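Local atomic coordinates of 3,4-dihydroxy-2-butanone 4-phosphate synthase (Candida albicans, PDB entry 1TKS), a protein that catalyses the conversion of D-ribulose 5-phosphate to formate and 3,4-dihydroxy-2-butanone 4-phosphate, a step of riboflavin biosynthesis. Residues L62-A67 with A134-L139; I89-A94 with I129-A134. All coordinates share one frame; numbering follows the deposited sequence.

Overall arrangement
Strand 129-134 takes part in both contacts, which meet at Ala-134 and have centres 14 Å apart. Contact 2, at the start of that strand, is buried: a single antiparallel bridge with paired backbone hydrogen bonds, with apolar contacts of Thr-90 and Cys-91 to Leu-130 and Pro-131 beside it, and reached by the second subunit. Contact 1, at the end, is only partly buried; there the parallel pairing of strands 59-63 and 129-134 gives way to a helix on one side and a turn on the other, and Glu-64 reaches across to Val-135 and Pro-136. Leu-62 N joins the two, lying 2.7 Å from Leu-132 O, a probable hydrogen bond. Along the chain, contact 2 is nested within the loop that contact 1 closes.

Contact 1 of 2, residues L62-A67 with A134-L139; sequences LSEERA and AVPGLL
Two backbone hydrogen bonds join Leu-62 and Glu-64 to Ala-134. Ala-134 N donates to Leu-62 O over 2.7 Å, with an N-H...O angle of 176°. The second bond is longer and more bent: Glu-64 N reaches Ala-134 O at 3.3 Å and 138°, approaching in the carbonyl plane. Ala-134 is thus held through both its N and its O, the pattern of a parallel bridge, with Ser-63 as its partner and the two CA atoms 4.8 Å apart.

This is where the two-stranded parallel sheet of 59-63 and 129-134 ends. Ser-63 is the N-cap of helix 64-69, its OG accepting from Arg-66 N at 3.1 Å. On the other side, Val-135 to Leu-138 form a type II beta turn, closed by Leu-138 N donating to Val-135 O.

Side-chain packing comes mainly from Glu-64. Its CG is anti to the carbonyl carbon (chi1 -84°) and lies 3.5 Å from Ala-134 O, while the chain, extended beyond CG, brings the carboxylate to Pro-136, the two side chains crossing at about a right angle. Glu-64 OE2 comes within 3.5 Å of Val-135 CA, and both carboxylate oxygens face Pro-136 CD. Glu-64 OE1 also has a long, weak ion pair with Arg-133. Val-135 touches Arg-142, which probably binds D-ribulose 5-phosphate, and Val-135 N donates to Glu-147 OE2.

Contact 2 of 2, residues I89-A94 with I129-A134; sequences ITCDFA and ILPLRA
Thr-90 chi1 of 56° sets OG1 between the backbone N and the carbonyl carbon, which leaves CG2 anti to the carbonyl carbon, where it meets Leu-130 CD2 at 3.7 Å; the two side chains lie side by side and point the same way. In Cys-91, SG sits between the backbone N and the carbonyl carbon and packs against Pro-131 CG at 3.8 Å.

Next to these contacts, Cys-91 and Ile-129 form one antiparallel hydrogen-bonded pair. Cys-91 N donates to Ile-129 O at 3.1 Å, in the carbonyl plane. The return bond, Ile-129 N to Cys-91 O, is also 3.1 Å long, but its donor is tilted 24° from the carbonyl plane. Within the two segments this is the one bridge, consistent with strands 91-93 and 129-134 running at 108°; beyond Asp-92 the chains part, whereas toward Ile-89 they stay close, and Pro-131 has a backbone hydrogen bond with Thr-88.

Close carbon-oxygen contacts fill in around the bridge. Thr-90 CA and CB both approach Ile-129 O, CB at 3.2 Å, while Ile-129 CB lies 3.4 Å from Cys-91 O. Pro-131 presents the CD corner of its ring to Ile-89 O at 3.7 Å. The polar ends of Thr-90 and Asp-92 are engaged just before strand 129-134, with Thr-90 OG1 accepting from Gly-127 N and Asp-92 OD2 from His-128 N.

Helix 103-114 packs on Ile-129 through Arg-106, Thr-109 and Thr-110, and Met-75 and Tyr-57 of the second subunit touch Thr-90 and Leu-130 respectively. Strand 91-93 continues its own pairing with strand 123-124, whereas strand 129-134 pairs in parallel with strand 59-63, so the Cys-91 bridge connects two small sheets.

Contact 1 of 2, residues L62-A67 with A134-L139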
# COMPACT_ATOMS: atom_id res chain seq x y z
N LEU B 62 -7.55 -14.75 0.29
CA LEU B 62 -7.38 -16.14 0.70
C LEU B 62 -8.74 -16.61 1.19
O LEU B 62 -9.58 -15.79 1.57
CB LEU B 62 -6.38 -16.25 1.86
CG LEU B 62 -4.97 -15.73 1.64
CD1 LEU B 62 -4.23 -15.68 2.97
CD2 LEU B 62 -4.25 -16.62 0.65
N SER B 63 -8.98 -17.92 1.20
CA SER B 63 -10.25 -18.39 1.70
C SER B 63 -10.20 -18.26 3.22
O SER B 63 -9.12 -18.25 3.81
CB SER B 63 -10.47 -19.86 1.31
OG SER B 63 -9.48 -20.68 1.90
N GLU B 64 -11.36 -18.15 3.85
CA GLU B 64 -11.41 -18.05 5.31
C GLU B 64 -10.73 -19.27 5.93
O GLU B 64 -10.02 -19.16 6.93
CB GLU B 64 -12.86 -17.96 5.79
CG GLU B 64 -13.42 -16.54 5.75
CD GLU B 64 -14.90 -16.47 6.10
OE1 GLU B 64 -15.39 -17.34 6.85
OE2 GLU B 64 -15.58 -15.53 5.64
N GLU B 65 -10.94 -20.44 5.32
CA GLU B 65 -10.36 -21.67 5.83
C GLU B 65 -8.84 -21.60 5.82
O GLU B 65 -8.19 -22.04 6.77
CB GLU B 65 -10.85 -22.88 5.03
CG GLU B 65 -11.03 -24.12 5.90
CD GLU B 65 -11.51 -25.34 5.13
OE1 GLU B 65 -12.37 -25.20 4.24
OE2 GLU B 65 -11.03 -26.45 5.45
N ARG B 66 -8.27 -21.06 4.74
CA ARG B 66 -6.82 -20.94 4.63
C ARG B 66 -6.28 -19.91 5.62
O ARG B 66 -5.27 -20.16 6.29
CB ARG B 66 -6.42 -20.54 3.21
CG ARG B 66 -4.92 -20.32 3.03
CD ARG B 66 -4.12 -21.56 3.39
NE ARG B 66 -4.20 -22.60 2.37
CZ ARG B 66 -3.54 -22.56 1.22
NH1 ARG B 66 -3.67 -23.55 0.34
NH2 ARG B 66 -2.75 -21.54 0.93
N ALA B 67 -6.93 -18.76 5.71
CA ALA B 67 -6.49 -17.72 6.64
C ALA B 67 -6.49 -18.28 8.06
O ALA B 67 -5.59 -17.98 8.85
CB ALA B 67 -7.42 -16.50 6.55
N ALA B 134 -11.83 -14.32 1.92
CA ALA B 134 -12.95 -14.53 1.01
C ALA B 134 -13.99 -15.41 1.69
O ALA B 134 -13.66 -16.45 2.26
CB ALA B 134 -12.46 -15.19 -0.28
N VAL B 135 -15.26 -15.01 1.62
CA VAL B 135 -16.32 -15.78 2.26
C VAL B 135 -16.60 -17.11 1.57
O VAL B 135 -16.39 -17.25 0.36
CB VAL B 135 -17.65 -14.98 2.33
CG1 VAL B 135 -17.43 -13.67 3.06
CG2 VAL B 135 -18.19 -14.71 0.92
N PRO B 136 -17.05 -18.12 2.33
CA PRO B 136 -17.36 -19.43 1.77
C PRO B 136 -18.44 -19.26 0.70
O PRO B 136 -19.40 -18.52 0.91
CB PRO B 136 -17.87 -20.21 2.97
CG PRO B 136 -17.10 -19.63 4.10
CD PRO B 136 -17.15 -18.14 3.80
N GLY B 137 -18.28 -19.94 -0.43
CA GLY B 137 -19.25 -19.81 -1.50
C GLY B 137 -18.74 -18.83 -2.54
O GLY B 137 -19.27 -18.76 -3.64
N LEU B 138 -17.71 -18.08 -2.16
CA LEU B 138 -17.08 -17.10 -3.05
C LEU B 138 -18.09 -16.19 -3.76
O LEU B 138 -18.96 -15.61 -3.12
CB LEU B 138 -16.18 -17.83 -4.04
CG LEU B 138 -15.12 -18.73 -3.38
CD1 LEU B 138 -14.33 -19.46 -4.45
CD2 LEU B 138 -14.19 -17.88 -2.50
N LEU B 139 -17.98 -16.07 -5.09
CA LEU B 139 -18.87 -15.20 -5.85
C LEU B 139 -20.35 -15.53 -5.80
O LEU B 139 -21.18 -14.70 -6.17
CB LEU B 139 -18.42 -15.14 -7.31
CG LEU B 139 -17.09 -14.41 -7.53
CD1 LEU B 139 -16.71 -14.49 -8.99
CD2 LEU B 139 -17.21 -12.96 -7.07

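Contact 2 of 2, residues I89-A94 with I129-A134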
# COMPACT_ATOMS: atom_id res chain seq x y z
N ILE B 89 -4.80 -9.38 9.94
CA ILE B 89 -3.59 -8.72 10.40
C ILE B 89 -2.60 -8.87 9.24
O ILE B 89 -2.59 -9.89 8.57
CB ILE B 89 -3.03 -9.41 11.65
CG1 ILE B 89 -4.13 -9.52 12.70
CG2 ILE B 89 -1.84 -8.63 12.20
CD1 ILE B 89 -3.78 -10.41 13.87
N THR B 90 -1.79 -7.85 9.00
CA THR B 90 -0.82 -7.91 7.91
C THR B 90 0.31 -8.87 8.25
O THR B 90 0.48 -9.25 9.40
CB THR B 90 -0.23 -6.53 7.62
OG1 THR B 90 0.35 -6.00 8.81
CG2 THR B 90 -1.32 -5.58 7.13
N CYS B 91 1.09 -9.25 7.24
CA CYS B 91 2.18 -10.19 7.47
C CYS B 91 3.27 -10.16 6.40
O CYS B 91 3.09 -9.64 5.30
CB CYS B 91 1.61 -11.62 7.53
SG CYS B 91 0.98 -12.20 5.93
N ASP B 92 4.42 -10.72 6.78
CA ASP B 92 5.60 -10.86 5.93
C ASP B 92 6.11 -12.28 6.14
O ASP B 92 6.10 -12.79 7.26
CB ASP B 92 6.73 -9.93 6.38
CG ASP B 92 6.52 -8.49 5.96
OD1 ASP B 92 7.06 -7.61 6.66
OD2 ASP B 92 5.84 -8.24 4.95
N PHE B 93 6.54 -12.94 5.06
CA PHE B 93 7.09 -14.28 5.19
C PHE B 93 8.47 -14.01 5.79
O PHE B 93 9.23 -13.21 5.26
CB PHE B 93 7.24 -14.93 3.82
CG PHE B 93 7.64 -16.38 3.88
CD1 PHE B 93 6.78 -17.32 4.44
CD2 PHE B 93 8.85 -16.80 3.34
CE1 PHE B 93 7.13 -18.67 4.47
CE2 PHE B 93 9.21 -18.15 3.36
CZ PHE B 93 8.34 -19.08 3.93
N ALA B 94 8.78 -14.68 6.90
CA ALA B 94 10.04 -14.48 7.59
C ALA B 94 11.31 -14.79 6.80
O ALA B 94 12.11 -13.90 6.53
CB ALA B 94 10.04 -15.28 8.89
N ILE B 129 2.12 -7.13 3.67
CA ILE B 129 1.11 -7.69 2.77
C ILE B 129 -0.22 -7.71 3.53
O ILE B 129 -0.26 -7.99 4.73
CB ILE B 129 1.46 -9.14 2.32
CG1 ILE B 129 2.50 -9.09 1.20
CG2 ILE B 129 0.21 -9.88 1.85
CD1 ILE B 129 2.00 -8.47 -0.09
N LEU B 130 -1.29 -7.39 2.82
CA LEU B 130 -2.63 -7.34 3.38
C LEU B 130 -3.50 -8.52 2.94
O LEU B 130 -4.16 -8.46 1.90
CB LEU B 130 -3.31 -6.02 2.97
CG LEU B 130 -2.69 -4.71 3.47
CD1 LEU B 130 -2.52 -3.74 2.30
CD2 LEU B 130 -3.58 -4.08 4.55
N PRO B 131 -3.51 -9.62 3.72
CA PRO B 131 -4.33 -10.78 3.34
C PRO B 131 -5.81 -10.40 3.48
O PRO B 131 -6.16 -9.61 4.36
CB PRO B 131 -3.93 -11.86 4.35
CG PRO B 131 -2.53 -11.45 4.76
CD PRO B 131 -2.65 -9.95 4.87
N LEU B 132 -6.65 -10.96 2.63
CA LEU B 132 -8.09 -10.70 2.67
C LEU B 132 -8.83 -12.03 2.78
O LEU B 132 -8.44 -13.00 2.14
CB LEU B 132 -8.55 -9.98 1.41
CG LEU B 132 -7.85 -8.66 1.07
CD1 LEU B 132 -8.57 -7.99 -0.09
CD2 LEU B 132 -7.85 -7.76 2.29
N ARG B 133 -9.88 -12.07 3.59
CA ARG B 133 -10.65 -13.29 3.78
C ARG B 133 -11.88 -13.40 2.87
O ARG B 133 -12.85 -12.66 3.05
CB ARG B 133 -11.08 -13.42 5.24
CG ARG B 133 -9.93 -13.56 6.21
CD ARG B 133 -10.43 -13.77 7.64
NE ARG B 133 -11.10 -15.06 7.76
CZ ARG B 133 -11.53 -15.58 8.90
NH1 ARG B 133 -11.36 -14.93 10.04
NH2 ARG B 133 -12.12 -16.77 8.90
N ALA B 134 -11.83 -14.32 1.92
CA ALA B 134 -12.95 -14.53 1.01
C ALA B 134 -13.99 -15.41 1.69
O ALA B 134 -13.66 -16.45 2.26
CB ALA B 134 -12.46 -15.19 -0.28